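Local coordinates for 361aa long hypothetical D-aminopeptidase (Pyrococcus horikoshii, PDB 2DRH), which is of unproven function but belongs to the S58 peptidases and probably acts as an aminopeptidase, at residues N19-V24 / I243-A248; T53-H58 / T94-T99; T99-I104 / V133-D138. One frame throughout, in Å; residues are numbered along the deposited sequence.

Interaction 1: N19-V24 / I243-A248; sequences NKITDV and IIATDA
Ile21 reaches the strand as an extended rod. Its CB directs CG1 anti to the backbone N (chi1 -170°), and CG1 lies 3.7 Å from Ala245 CB. A second anti torsion (chi2 174°) carries CD1 back along the strand towards Ile243, to 3.7 Å from Ile243 O and 4.2 Å from Ile243 CG2. Alanine suits position 245 because a lone methyl lets the isoleucine come down close to the backbone. Val24 straddles the next step: its CG2 rests 3.7 Å from Ala245 O, while CG1 lies 4.0 Å from Thr246 C. An alanine in place of Val24 would lose both of these methyls and would probably loosen the seat of the chain just after the 3-10 turn on the end of the strand. That turn, residues 21-23, is steadied by Asp23, whose OD2 accepts from Lys20 N at 3.0 Å and also bonds Ser189 OG. On the strand side, Thr246 OG1 accepts from Ala248 N in an ST turn and is bonded to Thr200 O as well, while Asp247 OD1 binds Thr200 N. The loop before strand 28-36 thus lies against strand 240-246, which runs between antiparallel strand 198-207 and parallel strand 278-285.

Interaction 2: T53-H58 / T94-T99; sequences TAILPH and TPIILT
Ile55 forms the apolar centre. Its CG1 is anti to the carbonyl carbon, but chi2 stands at 94°, off the staggered positions, and this brings CD1 to 3.9 Å from Leu98 CD1. The same CD1 lies 3.6 Å from Ile96 O, so one side chain covers both a carbonyl and a leucine. Ile96 stands directly across from Ile55, on the face that also carries Thr53 and Leu98, and packs on Phe284 of strand 278-285. On the other face Ala54 CB meets Ile97 CD1 at 3.6 Å; a small residue fits here, since Ala157 and Ile158 of helix 151-160 press on it. Farther along, the side chains of Leu56 and Pro95 cross obliquely, CD1 of Leu56 lying 4.1 Å from Pro95 CB. Pro57 and Pro95, having no N-H to offer, suit the places where the pairing gives out. Main-chain bonds join the strands: Ile55 N donates to Ile96 O and Ile96 N to Ile55 O, each at 2.7 Å. Thr53 N donates to Leu98 O at 3.1 Å and Leu98 N to Thr53 O at 2.9 Å. At the polar edge, Thr53 OG1 is hydrogen-bonded to Ala172 N and His31 ND1. Antiparallel strands whose short segments run at 163°, with helices on one face and a second sheet beyond the other, build the layered alpha-beta-beta-alpha sandwich of the DmpA family.

Interaction 3: T99-I104 / V133-D138; sequences TNTLSI and VLECND
Two bent torsions fold Glu135 back over the neighbouring turn: CG takes the crowded position between backbone N and carbonyl carbon (chi1 51°), and the chain bends again at chi2 (58°). Thr101 answers with OG1 anti to its carbonyl carbon (chi1 -47°), so the hydroxyl donates to Glu135 OE1 at 2.8 Å, from above the carboxylate plane. Glu135 OE2 is held by Lys79 N and Ser78 OG, so both oxygens of this buried carboxylate have partners, probably favouring its charged form. Ile104 CG2 lies 3.6 Å from Glu135 CG, a methyl against the acid's aliphatic part. Beneath them the strands pair in parallel: Thr99 N donates to Leu134 O at 3.2 Å and Cys136 N weakly to Thr99 O at 3.4 Å. Just past the strand's end, Thr101 N donates to Cys136 O at 3.1 Å, from above that carbonyl plane. The Asp138 carboxylate crosses Asn100 obliquely, its OD2 3.3 Å from Asn100 CB, and Thr50 OG1 links their polar ends, bonding Asp138 OD2 and Asn100 ND2. Ser128 of the second subunit packs on Thr101 and Asn137. This is a beta-alpha-beta unit: strand 96-100 leads through a short turn into helix 104-118, and the chain returns as parallel strand 132-136.

Interactions 2 and 3 belong to one four-stranded mixed sheet, whose strand 96-100 has 48-56 on one side and 132-136 on the other; they share Thr99, and Ile97 O and Leu134 N, 2.9 Å apart, are probably hydrogen-bonded. Interaction 1 sets the loop before strand 28-36 against strand 240-246 of the other sheet. The centres of interactions 1 and 2, and of 2 and 3, are about 13 Å apart, those of 1 and 3 about 23 Å. Ile243 CG2 lies 4.2 Å from Ile96 CD1, one of the points where the two sheets meet. Along the chain interaction 2 precedes interaction 3, and both fall between the segments of interaction 1, which joins an early part to a late strand.

Interaction 1: N19-V24 / I243-A248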
ATOM      1  N   ASN A  19      16.472 -29.212   7.418  1.00 26.88           N
ATOM      2  CA  ASN A  19      15.489 -28.901   6.385  1.00 25.30           C
ATOM      3  C   ASN A  19      14.216 -28.415   7.078  1.00 25.64           C
ATOM      4  O   ASN A  19      13.109 -28.885   6.807  1.00 24.61           O
ATOM      5  CB  ASN A  19      15.195 -30.117   5.499  1.00 23.43           C
ATOM      6  CG  ASN A  19      14.373 -29.749   4.264  1.00 25.28           C
ATOM      7  OD1 ASN A  19      14.498 -28.641   3.732  1.00 21.61           O
ATOM      8  ND2 ASN A  19      13.543 -30.679   3.797  1.00 22.29           N
ATOM      9  N   LYS A  20      14.409 -27.471   7.997  1.00 25.96           N
ATOM     10  CA  LYS A  20      13.328 -26.863   8.763  1.00 25.82           C
ATOM     11  C   LYS A  20      13.700 -25.406   8.995  1.00 24.72           C
ATOM     12  O   LYS A  20      14.876 -25.035   8.909  1.00 24.91           O
ATOM     13  CB  LYS A  20      13.155 -27.559  10.113  1.00 25.31           C
ATOM     14  CG  LYS A  20      12.581 -28.968  10.060  1.00 23.90           C
ATOM     15  CD  LYS A  20      12.610 -29.583  11.457  1.00 24.16           C
ATOM     16  CE  LYS A  20      12.007 -30.981  11.496  1.00 25.64           C
ATOM     17  NZ  LYS A  20      10.510 -30.961  11.480  1.00 24.53           N
ATOM     18  N   ILE A  21      12.702 -24.582   9.295  1.00 22.59           N
ATOM     19  CA  ILE A  21      12.941 -23.164   9.534  1.00 20.94           C
ATOM     20  C   ILE A  21      13.984 -22.924  10.636  1.00 20.63           C
ATOM     21  O   ILE A  21      14.668 -21.902  10.636  1.00 19.00           O
ATOM     22  CB  ILE A  21      11.628 -22.440   9.903  1.00 17.37           C
ATOM     23  CG1 ILE A  21      11.855 -20.930   9.909  1.00 17.74           C
ATOM     24  CG2 ILE A  21      11.120 -22.927  11.259  1.00 14.51           C
ATOM     25  CD1 ILE A  21      10.584 -20.115  10.111  1.00 17.35           C
ATOM     26  N   THR A  22      14.104 -23.870  11.564  1.00 22.28           N
ATOM     27  CA  THR A  22      15.059 -23.753  12.666  1.00 22.66           C
ATOM     28  C   THR A  22      16.513 -23.938  12.231  1.00 24.03           C
ATOM     29  O   THR A  22      17.422 -23.921  13.064  1.00 22.49           O
ATOM     30  CB  THR A  22      14.754 -24.757  13.785  1.00 20.58           C
ATOM     31  OG1 THR A  22      14.590 -26.062  13.222  1.00 22.39           O
ATOM     32  CG2 THR A  22      13.488 -24.362  14.522  1.00 23.05           C
ATOM     33  N   ASP A  23      16.733 -24.138  10.934  1.00 25.87           N
ATOM     34  CA  ASP A  23      18.095 -24.262  10.434  1.00 27.05           C
ATOM     35  C   ASP A  23      18.664 -22.855  10.515  1.00 28.01           C
ATOM     36  O   ASP A  23      19.870 -22.641  10.392  1.00 28.29           O
ATOM     37  CB  ASP A  23      18.123 -24.776   8.991  1.00 27.48           C
ATOM     38  CG  ASP A  23      18.021 -26.287   8.915  1.00 26.23           C
ATOM     39  OD1 ASP A  23      18.687 -26.957   9.726  1.00 26.18           O
ATOM     40  OD2 ASP A  23      17.293 -26.808   8.046  1.00 24.62           O
ATOM     41  N   VAL A  24      17.770 -21.889  10.713  1.00 28.03           N
ATOM     42  CA  VAL A  24      18.179 -20.501  10.884  1.00 26.75           C
ATOM     43  C   VAL A  24      18.488 -20.485  12.380  1.00 27.07           C
ATOM     44  O   VAL A  24      17.580 -20.480  13.213  1.00 25.99           O
ATOM     45  CB  VAL A  24      17.026 -19.520  10.559  1.00 26.06           C
ATOM     46  CG1 VAL A  24      17.473 -18.083  10.798  1.00 23.11           C
ATOM     47  CG2 VAL A  24      16.595 -19.690   9.105  1.00 25.72           C
ATOM     48  N   ILE A 243       5.588 -18.324   7.069  1.00 18.65           N
ATOM     49  CA  ILE A 243       6.546 -17.627   7.917  1.00 18.01           C
ATOM     50  C   ILE A 243       7.938 -17.873   7.365  1.00 18.85           C
ATOM     51  O   ILE A 243       8.397 -19.014   7.286  1.00 17.32           O
ATOM     52  CB  ILE A 243       6.480 -18.130   9.376  1.00 17.60           C
ATOM     53  CG1 ILE A 243       5.057 -17.971   9.918  1.00 16.36           C
ATOM     54  CG2 ILE A 243       7.467 -17.350  10.248  1.00 15.68           C
ATOM     55  CD1 ILE A 243       4.560 -16.538   9.937  1.00 17.94           C
ATOM     56  N   ILE A 244       8.603 -16.796   6.974  1.00 19.14           N
ATOM     57  CA  ILE A 244       9.938 -16.903   6.413  1.00 21.15           C
ATOM     58  C   ILE A 244      10.984 -16.345   7.369  1.00 23.27           C
ATOM     59  O   ILE A 244      10.800 -15.279   7.969  1.00 23.02           O
ATOM     60  CB  ILE A 244      10.056 -16.129   5.085  1.00 20.54           C
ATOM     61  CG1 ILE A 244       8.848 -16.421   4.187  1.00 19.57           C
ATOM     62  CG2 ILE A 244      11.360 -16.503   4.387  1.00 20.01           C
ATOM     63  CD1 ILE A 244       8.641 -17.876   3.878  1.00 21.20           C
ATOM     64  N   ALA A 245      12.082 -17.077   7.510  1.00 23.48           N
ATOM     65  CA  ALA A 245      13.182 -16.648   8.367  1.00 22.81           C
ATOM     66  C   ALA A 245      14.478 -16.765   7.575  1.00 21.88           C
ATOM     67  O   ALA A 245      14.623 -17.659   6.736  1.00 19.55           O
ATOM     68  CB  ALA A 245      13.253 -17.518   9.619  1.00 22.63           C
ATOM     69  N   THR A 246      15.413 -15.855   7.837  1.00 22.74           N
ATOM     70  CA  THR A 246      16.708 -15.869   7.168  1.00 22.42           C
ATOM     71  C   THR A 246      17.760 -15.207   8.040  1.00 22.74           C
ATOM     72  O   THR A 246      17.440 -14.375   8.891  1.00 22.89           O
ATOM     73  CB  THR A 246      16.674 -15.124   5.811  1.00 23.80           C
ATOM     74  OG1 THR A 246      17.967 -15.206   5.190  1.00 22.84           O
ATOM     75  CG2 THR A 246      16.316 -13.652   6.005  1.00 22.95           C
ATOM     76  N   ASP A 247      19.016 -15.588   7.835  1.00 23.87           N
ATOM     77  CA  ASP A 247      20.111 -15.007   8.594  1.00 25.25           C
ATOM     78  C   ASP A 247      20.840 -13.980   7.724  1.00 25.90           C
ATOM     79  O   ASP A 247      21.904 -13.479   8.080  1.00 25.54           O
ATOM     80  CB  ASP A 247      21.066 -16.108   9.076  1.00 26.92           C
ATOM     81  CG  ASP A 247      21.716 -16.880   7.933  1.00 29.36           C
ATOM     82  OD1 ASP A 247      21.171 -16.889   6.811  1.00 27.92           O
ATOM     83  OD2 ASP A 247      22.776 -17.502   8.171  1.00 31.56           O
ATOM     84  N   ALA A 248      20.251 -13.669   6.574  1.00 24.16           N
ATOM     85  CA  ALA A 248      20.834 -12.692   5.667  1.00 23.89           C
ATOM     86  C   ALA A 248      20.453 -11.288   6.134  1.00 22.44           C
ATOM     87  O   ALA A 248      19.305 -11.042   6.504  1.00 24.92           O
ATOM     88  CB  ALA A 248      20.327 -12.929   4.243  1.00 22.52           C
TER

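Interaction 2: T53-H58 / T94-T99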
ATOM      1  N   THR A  53       0.660 -22.794  17.665  1.00 22.50           N
ATOM      2  CA  THR A  53       2.045 -22.972  17.258  1.00 20.79           C
ATOM      3  C   THR A  53       2.767 -21.646  17.477  1.00 23.36           C
ATOM      4  O   THR A  53       2.287 -20.586  17.056  1.00 22.72           O
ATOM      5  CB  THR A  53       2.160 -23.364  15.769  1.00 20.26           C
ATOM      6  OG1 THR A  53       1.564 -24.650  15.560  1.00 17.85           O
ATOM      7  CG2 THR A  53       3.623 -23.408  15.343  1.00 19.92           C
ATOM      8  N   ALA A  54       3.917 -21.711  18.139  1.00 22.30           N
ATOM      9  CA  ALA A  54       4.700 -20.521  18.426  1.00 21.52           C
ATOM     10  C   ALA A  54       6.043 -20.534  17.701  1.00 22.41           C
ATOM     11  O   ALA A  54       6.723 -21.553  17.666  1.00 19.76           O
ATOM     12  CB  ALA A  54       4.923 -20.408  19.929  1.00 21.74           C
ATOM     13  N   ILE A  55       6.408 -19.400  17.112  1.00 22.85           N
ATOM     14  CA  ILE A  55       7.684 -19.280  16.420  1.00 24.79           C
ATOM     15  C   ILE A  55       8.447 -18.133  17.072  1.00 25.15           C
ATOM     16  O   ILE A  55       7.970 -16.994  17.107  1.00 24.75           O
ATOM     17  CB  ILE A  55       7.524 -18.968  14.896  1.00 24.34           C
ATOM     18  CG1 ILE A  55       6.702 -20.059  14.200  1.00 24.06           C
ATOM     19  CG2 ILE A  55       8.897 -18.889  14.234  1.00 24.60           C
ATOM     20  CD1 ILE A  55       5.215 -19.749  14.098  1.00 24.37           C
ATOM     21  N   LEU A  56       9.626 -18.448  17.603  1.00 25.30           N
ATOM     22  CA  LEU A  56      10.474 -17.456  18.255  1.00 25.21           C
ATOM     23  C   LEU A  56      11.585 -17.060  17.294  1.00 24.79           C
ATOM     24  O   LEU A  56      12.300 -17.920  16.781  1.00 24.90           O
ATOM     25  CB  LEU A  56      11.094 -18.038  19.530  1.00 26.01           C
ATOM     26  CG  LEU A  56      10.191 -18.340  20.728  1.00 28.22           C
ATOM     27  CD1 LEU A  56       8.987 -19.166  20.308  1.00 29.57           C
ATOM     28  CD2 LEU A  56      11.008 -19.074  21.789  1.00 28.06           C
ATOM     29  N   PRO A  57      11.724 -15.755  17.015  1.00 24.71           N
ATOM     30  CA  PRO A  57      12.765 -15.263  16.106  1.00 26.58           C
ATOM     31  C   PRO A  57      14.160 -15.683  16.578  1.00 27.20           C
ATOM     32  O   PRO A  57      15.012 -16.053  15.768  1.00 27.44           O
ATOM     33  CB  PRO A  57      12.563 -13.753  16.143  1.00 24.96           C
ATOM     34  CG  PRO A  57      11.074 -13.638  16.308  1.00 25.54           C
ATOM     35  CD  PRO A  57      10.786 -14.676  17.367  1.00 24.83           C
ATOM     36  N   HIS A  58      14.382 -15.604  17.889  1.00 26.72           N
ATOM     37  CA  HIS A  58      15.644 -16.011  18.499  1.00 27.42           C
ATOM     38  C   HIS A  58      15.372 -16.519  19.913  1.00 28.57           C
ATOM     39  O   HIS A  58      14.212 -16.719  20.285  1.00 28.55           O
ATOM     40  CB  HIS A  58      16.680 -14.867  18.493  1.00 26.68           C
ATOM     41  CG  HIS A  58      16.249 -13.632  19.220  1.00 25.61           C
ATOM     42  ND1 HIS A  58      16.148 -13.571  20.594  1.00 25.82           N
ATOM     43  CD2 HIS A  58      15.908 -12.405  18.762  1.00 26.42           C
ATOM     44  CE1 HIS A  58      15.763 -12.359  20.950  1.00 26.26           C
ATOM     45  NE2 HIS A  58      15.610 -11.631  19.857  1.00 27.87           N
ATOM     46  N   THR A  94       7.723  -9.795  19.411  1.00 18.15           N
ATOM     47  CA  THR A  94       7.050 -10.808  20.189  1.00 18.05           C
ATOM     48  C   THR A  94       7.170 -12.121  19.460  1.00 19.38           C
ATOM     49  O   THR A  94       7.477 -12.147  18.267  1.00 19.70           O
ATOM     50  CB  THR A  94       5.535 -10.506  20.312  1.00 19.86           C
ATOM     51  OG1 THR A  94       4.919 -10.657  19.022  1.00 19.38           O
ATOM     52  CG2 THR A  94       5.299  -9.073  20.824  1.00 19.09           C
ATOM     53  N   PRO A  95       6.977 -13.240  20.173  1.00 19.83           N
ATOM     54  CA  PRO A  95       7.071 -14.498  19.437  1.00 20.74           C
ATOM     55  C   PRO A  95       5.861 -14.503  18.495  1.00 21.99           C
ATOM     56  O   PRO A  95       4.875 -13.800  18.741  1.00 21.13           O
ATOM     57  CB  PRO A  95       6.987 -15.563  20.535  1.00 20.19           C
ATOM     58  CG  PRO A  95       6.307 -14.878  21.660  1.00 22.24           C
ATOM     59  CD  PRO A  95       6.869 -13.475  21.620  1.00 20.77           C
ATOM     60  N   ILE A  96       5.947 -15.278  17.419  1.00 22.97           N
ATOM     61  CA  ILE A  96       4.878 -15.347  16.432  1.00 22.52           C
ATOM     62  C   ILE A  96       3.943 -16.494  16.766  1.00 21.56           C
ATOM     63  O   ILE A  96       4.372 -17.629  16.908  1.00 20.88           O
ATOM     64  CB  ILE A  96       5.460 -15.547  15.031  1.00 23.12           C
ATOM     65  CG1 ILE A  96       6.580 -14.529  14.803  1.00 22.10           C
ATOM     66  CG2 ILE A  96       4.355 -15.395  13.981  1.00 22.95           C
ATOM     67  CD1 ILE A  96       7.337 -14.723  13.506  1.00 24.33           C
ATOM     68  N   ILE A  97       2.660 -16.181  16.874  1.00 20.63           N
ATOM     69  CA  ILE A  97       1.658 -17.165  17.244  1.00 19.96           C
ATOM     70  C   ILE A  97       0.659 -17.442  16.137  1.00 20.69           C
ATOM     71  O   ILE A  97       0.167 -16.527  15.467  1.00 19.24           O
ATOM     72  CB  ILE A  97       0.881 -16.698  18.509  1.00 20.91           C
ATOM     73  CG1 ILE A  97       1.865 -16.387  19.644  1.00 20.53           C
ATOM     74  CG2 ILE A  97      -0.112 -17.770  18.948  1.00 18.82           C
ATOM     75  CD1 ILE A  97       2.605 -17.609  20.161  1.00 21.35           C
ATOM     76  N   LEU A  98       0.366 -18.724  15.958  1.00 20.07           N
ATOM     77  CA  LEU A  98      -0.583 -19.169  14.959  1.00 19.59           C
ATOM     78  C   LEU A  98      -1.641 -19.987  15.685  1.00 19.61           C
ATOM     79  O   LEU A  98      -1.326 -20.721  16.624  1.00 18.57           O
ATOM     80  CB  LEU A  98       0.117 -20.035  13.908  1.00 17.54           C
ATOM     81  CG  LEU A  98       1.411 -19.455  13.315  1.00 17.30           C
ATOM     82  CD1 LEU A  98       1.914 -20.361  12.199  1.00 16.26           C
ATOM     83  CD2 LEU A  98       1.162 -18.061  12.789  1.00 15.50           C
ATOM     84  N   THR A  99      -2.892 -19.837  15.265  1.00 17.73           N
ATOM     85  CA  THR A  99      -3.994 -20.583  15.855  1.00 17.80           C
ATOM     86  C   THR A  99      -5.211 -20.501  14.936  1.00 18.36           C
ATOM     87  O   THR A  99      -5.084 -20.106  13.781  1.00 17.57           O
ATOM     88  CB  THR A  99      -4.351 -20.059  17.255  1.00 17.86           C
ATOM     89  OG1 THR A  99      -5.279 -20.963  17.865  1.00 19.52           O
ATOM     90  CG2 THR A  99      -4.957 -18.653  17.186  1.00 17.73           C
TER

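Interaction 3: T99-I104 / V133-D138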
ATOM      1  N   THR A  99      -2.892 -19.837  15.265  1.00 17.73           N
ATOM      2  CA  THR A  99      -3.994 -20.583  15.855  1.00 17.80           C
ATOM      3  C   THR A  99      -5.211 -20.501  14.936  1.00 18.36           C
ATOM      4  O   THR A  99      -5.084 -20.106  13.781  1.00 17.57           O
ATOM      5  CB  THR A  99      -4.351 -20.059  17.255  1.00 17.86           C
ATOM      6  OG1 THR A  99      -5.279 -20.963  17.865  1.00 19.52           O
ATOM      7  CG2 THR A  99      -4.957 -18.653  17.186  1.00 17.73           C
ATOM      8  N   ASN A 100      -6.387 -20.888  15.420  1.00 19.54           N
ATOM      9  CA  ASN A 100      -7.561 -20.832  14.556  1.00 18.84           C
ATOM     10  C   ASN A 100      -8.163 -19.431  14.541  1.00 17.87           C
ATOM     11  O   ASN A 100      -7.956 -18.632  15.462  1.00 17.30           O
ATOM     12  CB  ASN A 100      -8.609 -21.878  14.973  1.00 19.96           C
ATOM     13  CG  ASN A 100      -9.281 -21.551  16.289  1.00 23.10           C
ATOM     14  OD1 ASN A 100     -10.069 -20.608  16.384  1.00 22.83           O
ATOM     15  ND2 ASN A 100      -8.974 -22.333  17.320  1.00 24.04           N
ATOM     16  N   THR A 101      -8.912 -19.139  13.487  1.00 17.79           N
ATOM     17  CA  THR A 101      -9.522 -17.825  13.316  1.00 17.75           C
ATOM     18  C   THR A 101     -10.203 -17.229  14.541  1.00 18.81           C
ATOM     19  O   THR A 101      -9.932 -16.084  14.903  1.00 19.70           O
ATOM     20  CB  THR A 101     -10.550 -17.837  12.170  1.00 16.56           C
ATOM     21  OG1 THR A 101      -9.975 -18.480  11.029  1.00 14.45           O
ATOM     22  CG2 THR A 101     -10.945 -16.396  11.787  1.00 14.70           C
ATOM     23  N   LEU A 102     -11.084 -17.995  15.180  1.00 18.96           N
ATOM     24  CA  LEU A 102     -11.814 -17.487  16.333  1.00 19.00           C
ATOM     25  C   LEU A 102     -11.064 -17.479  17.657  1.00 20.60           C
ATOM     26  O   LEU A 102     -11.590 -16.993  18.655  1.00 20.40           O
ATOM     27  CB  LEU A 102     -13.134 -18.245  16.486  1.00 21.02           C
ATOM     28  CG  LEU A 102     -14.353 -17.700  15.723  1.00 22.81           C
ATOM     29  CD1 LEU A 102     -13.962 -17.223  14.348  1.00 23.85           C
ATOM     30  CD2 LEU A 102     -15.411 -18.786  15.636  1.00 22.56           C
ATOM     31  N   SER A 103      -9.841 -18.005  17.676  1.00 22.21           N
ATOM     32  CA  SER A 103      -9.041 -18.014  18.907  1.00 22.11           C
ATOM     33  C   SER A 103      -8.003 -16.887  18.949  1.00 23.29           C
ATOM     34  O   SER A 103      -7.205 -16.814  19.889  1.00 25.16           O
ATOM     35  CB  SER A 103      -8.306 -19.350  19.071  1.00 22.63           C
ATOM     36  OG  SER A 103      -9.194 -20.424  19.330  1.00 22.56           O
ATOM     37  N   ILE A 104      -8.005 -16.001  17.953  1.00 22.61           N
ATOM     38  CA  ILE A 104      -7.013 -14.930  17.936  1.00 21.43           C
ATOM     39  C   ILE A 104      -7.068 -14.048  19.180  1.00 22.08           C
ATOM     40  O   ILE A 104      -6.032 -13.570  19.656  1.00 20.94           O
ATOM     41  CB  ILE A 104      -7.133 -14.027  16.681  1.00 22.18           C
ATOM     42  CG1 ILE A 104      -8.500 -13.344  16.642  1.00 21.90           C
ATOM     43  CG2 ILE A 104      -6.879 -14.855  15.425  1.00 22.10           C
ATOM     44  CD1 ILE A 104      -8.577 -12.212  15.630  1.00 22.85           C
ATOM     45  N   VAL A 133      -0.145 -12.271  15.837  1.00 20.66           N
ATOM     46  CA  VAL A 133      -0.950 -13.480  15.760  1.00 18.88           C
ATOM     47  C   VAL A 133      -1.575 -13.623  14.379  1.00 19.16           C
ATOM     48  O   VAL A 133      -2.154 -12.669  13.853  1.00 20.19           O
ATOM     49  CB  VAL A 133      -2.091 -13.429  16.796  1.00 19.05           C
ATOM     50  CG1 VAL A 133      -2.883 -14.729  16.780  1.00 18.89           C
ATOM     51  CG2 VAL A 133      -1.525 -13.151  18.182  1.00 19.50           C
ATOM     52  N   LEU A 134      -1.458 -14.814  13.797  1.00 19.64           N
ATOM     53  CA  LEU A 134      -2.035 -15.100  12.486  1.00 21.21           C
ATOM     54  C   LEU A 134      -2.864 -16.382  12.570  1.00 22.62           C
ATOM     55  O   LEU A 134      -2.753 -17.135  13.539  1.00 22.05           O
ATOM     56  CB  LEU A 134      -0.941 -15.219  11.425  1.00 18.95           C
ATOM     57  CG  LEU A 134      -0.260 -13.878  11.122  1.00 20.53           C
ATOM     58  CD1 LEU A 134       1.016 -13.763  11.945  1.00 20.77           C
ATOM     59  CD2 LEU A 134       0.055 -13.770   9.637  1.00 19.24           C
ATOM     60  N   GLU A 135      -3.689 -16.642  11.562  1.00 21.62           N
ATOM     61  CA  GLU A 135      -4.549 -17.805  11.649  1.00 22.08           C
ATOM     62  C   GLU A 135      -5.091 -18.400  10.368  1.00 22.37           C
ATOM     63  O   GLU A 135      -4.943 -17.842   9.283  1.00 23.83           O
ATOM     64  CB  GLU A 135      -5.744 -17.456  12.529  1.00 20.64           C
ATOM     65  CG  GLU A 135      -6.449 -16.156  12.118  1.00 20.06           C
ATOM     66  CD  GLU A 135      -6.954 -16.164  10.678  1.00 18.68           C
ATOM     67  OE1 GLU A 135      -7.676 -17.106  10.293  1.00 18.53           O
ATOM     68  OE2 GLU A 135      -6.629 -15.220   9.930  1.00 19.20           O
ATOM     69  N   CYS A 136      -5.753 -19.541  10.547  1.00 23.40           N
ATOM     70  CA  CYS A 136      -6.427 -20.277   9.484  1.00 22.31           C
ATOM     71  C   CYS A 136      -7.713 -20.858  10.102  1.00 21.33           C
ATOM     72  O   CYS A 136      -7.778 -21.100  11.308  1.00 19.40           O
ATOM     73  CB  CYS A 136      -5.515 -21.374   8.932  1.00 22.22           C
ATOM     74  SG  CYS A 136      -4.230 -20.729   7.809  1.00 21.69           S
ATOM     75  N   ASN A 137      -8.744 -21.059   9.286  1.00 21.22           N
ATOM     76  CA  ASN A 137     -10.030 -21.568   9.775  1.00 19.77           C
ATOM     77  C   ASN A 137     -10.072 -23.103   9.748  1.00 19.12           C
ATOM     78  O   ASN A 137     -10.025 -23.701   8.678  1.00 19.24           O
ATOM     79  CB  ASN A 137     -11.150 -20.998   8.890  1.00 21.25           C
ATOM     80  CG  ASN A 137     -12.535 -21.239   9.456  1.00 19.00           C
ATOM     81  OD1 ASN A 137     -12.774 -22.216  10.157  1.00 21.60           O
ATOM     82  ND2 ASN A 137     -13.460 -20.350   9.138  1.00 22.91           N
ATOM     83  N   ASP A 138     -10.157 -23.744  10.912  1.00 19.97           N
ATOM     84  CA  ASP A 138     -10.209 -25.207  10.957  1.00 20.39           C
ATOM     85  C   ASP A 138     -11.627 -25.749  11.171  1.00 19.94           C
ATOM     86  O   ASP A 138     -11.808 -26.907  11.543  1.00 17.97           O
ATOM     87  CB  ASP A 138      -9.280 -25.752  12.055  1.00 19.95           C
ATOM     88  CG  ASP A 138      -9.430 -25.011  13.379  1.00 21.52           C
ATOM     89  OD1 ASP A 138     -10.470 -24.352  13.581  1.00 14.56           O
ATOM     90  OD2 ASP A 138      -8.505 -25.098  14.222  1.00 18.57           O
TER